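Local atomic coordinates of putative polysaccharide biosynthesis protein with aminopeptidase-like domain (Clostridium acetobutylicum, PDB entry 3K9T), a protein that binds one zinc ion per subunit and, though aminopeptidase-like, is thought to act in the biosynthesis of modified polysaccharides rather than as a peptidase. Residues E25-I29 with T41-K47. Sequence-based numbering, arbitrary orientation.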
loop_
_atom_site.group_PDB
_atom_site.type_symbol
_atom_site.label_atom_id
_atom_site.label_comp_id
_atom_site.label_asym_id
_atom_site.label_seq_id
_atom_site.Cartn_x
_atom_site.Cartn_y
_atom_site.Cartn_z
ATOM N N GLU A 25 -23.189 3.159 -41.920
ATOM C CA GLU A 25 -24.607 3.391 -42.174
ATOM C C GLU A 25 -25.175 4.505 -41.269
ATOM O O GLU A 25 -25.966 5.339 -41.708
ATOM C CB GLU A 25 -25.420 2.099 -41.973
ATOM C CG GLU A 25 -26.920 2.296 -42.258
ATOM C CD GLU A 25 -27.733 1.001 -42.333
ATOM O OE1 GLU A 25 -27.188 -0.098 -42.133
ATOM O OE2 GLU A 25 -28.944 1.097 -42.602
ATOM N N LEU A 26 -24.778 4.520 -40.009
ATOM C CA LEU A 26 -25.293 5.528 -39.098
ATOM C C LEU A 26 -24.648 6.931 -39.297
ATOM O O LEU A 26 -25.218 7.968 -38.909
ATOM C CB LEU A 26 -25.115 5.046 -37.633
ATOM C CG LEU A 26 -25.975 3.891 -37.104
ATOM C CD1 LEU A 26 -25.556 3.454 -35.696
ATOM C CD2 LEU A 26 -27.437 4.273 -37.091
ATOM N N PHE A 27 -23.473 6.971 -39.915
ATOM C CA PHE A 27 -22.634 8.185 -39.884
ATOM C C PHE A 27 -23.317 9.475 -40.346
ATOM O O PHE A 27 -23.268 10.476 -39.637
ATOM C CB PHE A 27 -21.339 7.927 -40.660
ATOM C CG PHE A 27 -20.393 9.073 -40.674
ATOM C CD1 PHE A 27 -19.705 9.428 -39.532
ATOM C CD2 PHE A 27 -20.214 9.822 -41.829
ATOM C CE1 PHE A 27 -18.836 10.510 -39.551
ATOM C CE2 PHE A 27 -19.345 10.873 -41.861
ATOM C CZ PHE A 27 -18.648 11.223 -40.723
ATOM N N PRO A 28 -23.987 9.454 -41.514
ATOM C CA PRO A 28 -24.582 10.646 -42.096
ATOM C C PRO A 28 -25.745 11.283 -41.359
ATOM O O PRO A 28 -26.052 12.447 -41.624
ATOM C CB PRO A 28 -25.111 10.139 -43.430
ATOM C CG PRO A 28 -24.433 8.907 -43.674
ATOM C CD PRO A 28 -24.266 8.289 -42.360
ATOM N N ILE A 29 -26.390 10.530 -40.478
ATOM C CA ILE A 29 -27.594 10.967 -39.808
ATOM C C ILE A 29 -27.268 12.013 -38.749
ATOM O O ILE A 29 -26.319 11.857 -37.982
ATOM C CB ILE A 29 -28.326 9.741 -39.164
ATOM C CG1 ILE A 29 -28.888 8.813 -40.240
ATOM C CG2 ILE A 29 -29.424 10.193 -38.236
ATOM C CD1 ILE A 29 -29.076 7.370 -39.779
ATOM N N THR A 41 -31.892 6.521 -36.147
ATOM C CA THR A 41 -30.815 5.734 -35.565
ATOM C C THR A 41 -31.360 4.495 -34.841
ATOM O O THR A 41 -30.785 3.421 -34.952
ATOM C CB THR A 41 -29.927 6.621 -34.633
ATOM O OG1 THR A 41 -29.331 7.632 -35.424
ATOM C CG2 THR A 41 -28.810 5.831 -33.933
HETATM N N MSE A 42 -32.464 4.668 -34.113
HETATM C CA MSE A 42 -33.163 3.563 -33.475
HETATM C C MSE A 42 -33.737 2.605 -34.531
HETATM O O MSE A 42 -33.806 1.380 -34.298
HETATM C CB MSE A 42 -34.293 4.078 -32.596
HETATM C CG MSE A 42 -33.835 4.983 -31.461
HETATM SE SE MSE A 42 -32.568 4.185 -30.181
HETATM C CE MSE A 42 -32.143 5.819 -29.119
ATOM N N ASP A 43 -34.173 3.127 -35.677
ATOM C CA ASP A 43 -34.650 2.225 -36.724
ATOM C C ASP A 43 -33.539 1.300 -37.194
ATOM O O ASP A 43 -33.742 0.089 -37.377
ATOM C CB ASP A 43 -35.211 2.992 -37.928
ATOM C CG ASP A 43 -36.472 3.741 -37.598
ATOM O OD1 ASP A 43 -37.178 3.318 -36.685
ATOM O OD2 ASP A 43 -36.772 4.743 -38.256
ATOM N N ILE A 44 -32.359 1.876 -37.400
ATOM C CA ILE A 44 -31.236 1.112 -37.920
ATOM C C ILE A 44 -30.787 0.101 -36.893
ATOM O O ILE A 44 -30.555 -1.053 -37.241
ATOM C CB ILE A 44 -30.074 2.021 -38.433
ATOM C CG1 ILE A 44 -30.581 2.808 -39.672
ATOM C CG2 ILE A 44 -28.834 1.149 -38.719
ATOM C CD1 ILE A 44 -29.878 4.109 -40.022
ATOM N N ILE A 45 -30.713 0.517 -35.627
ATOM C CA ILE A 45 -30.352 -0.408 -34.563
ATOM C C ILE A 45 -31.314 -1.606 -34.541
ATOM O O ILE A 45 -30.876 -2.747 -34.330
ATOM C CB ILE A 45 -30.297 0.260 -33.149
ATOM C CG1 ILE A 45 -29.157 1.282 -33.090
ATOM C CG2 ILE A 45 -30.079 -0.839 -32.061
ATOM C CD1 ILE A 45 -29.269 2.386 -31.964
ATOM N N ARG A 46 -32.607 -1.357 -34.798
ATOM C CA ARG A 46 -33.615 -2.415 -34.710
ATOM C C ARG A 46 -33.564 -3.340 -35.897
ATOM O O ARG A 46 -34.299 -4.288 -35.939
ATOM C CB ARG A 46 -35.027 -1.857 -34.474
ATOM C CG ARG A 46 -35.269 -1.547 -32.961
ATOM C CD ARG A 46 -36.580 -0.906 -32.690
ATOM N NE ARG A 46 -36.681 0.346 -33.418
ATOM C CZ ARG A 46 -37.806 1.033 -33.609
ATOM N NH1 ARG A 46 -38.994 0.610 -33.127
ATOM N NH2 ARG A 46 -37.731 2.163 -34.294
ATOM N N LYS A 47 -32.703 -3.054 -36.874
ATOM C CA LYS A 47 -32.388 -4.026 -37.906
ATOM C C LYS A 47 -31.422 -5.086 -37.371
ATOM O O LYS A 47 -31.251 -6.124 -37.983
ATOM C CB LYS A 47 -31.791 -3.380 -39.148
ATOM C CG LYS A 47 -32.768 -2.532 -39.915
ATOM C CD LYS A 47 -32.256 -2.233 -41.291
ATOM C CE LYS A 47 -31.231 -1.150 -41.294
ATOM N NZ LYS A 47 -30.715 -0.976 -42.652
#
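Ile44 lies against three side chains of residues 25-29, Glu25 and Leu26 on helix 12-26 and Ile29 in the turn after it: its CD1 sits 3.4 Å from CD1 of Ile29, its CB is 3.7 Å from CD2 of Leu26, and its CG1 is 3.8 Å from OE2 of Glu25. Ile29 can join this group because a type I turn from Leu26 to Ile29, closed by a backbone hydrogen bond from Ile29 N to Leu26 O (3.2 Å), brings the chain round. One helical turn before Ile44, Thr41 extends the same face; its CG2 meets Leu26 CD2 at 3.8 Å, while its hydroxyl is held by Gly37 and Arg31. A helix end and the turn after it thus pack on the next helix, 36-45, within the aminopeptidase-like region. Leu26 also touches Leu198 and Ile45 touches Val201, both on helix 194-211, and Met42 and Ile45 reach Phe224 of the central mixed sheet. The side chain of the zinc ligand His190 is about 10 Å from that of Thr41, so the contact does not itself form the metal site. At the more exposed margin, Lys47 NZ donates to Glu25 OE2 at 2.7 Å in a salt bridge between the two segments.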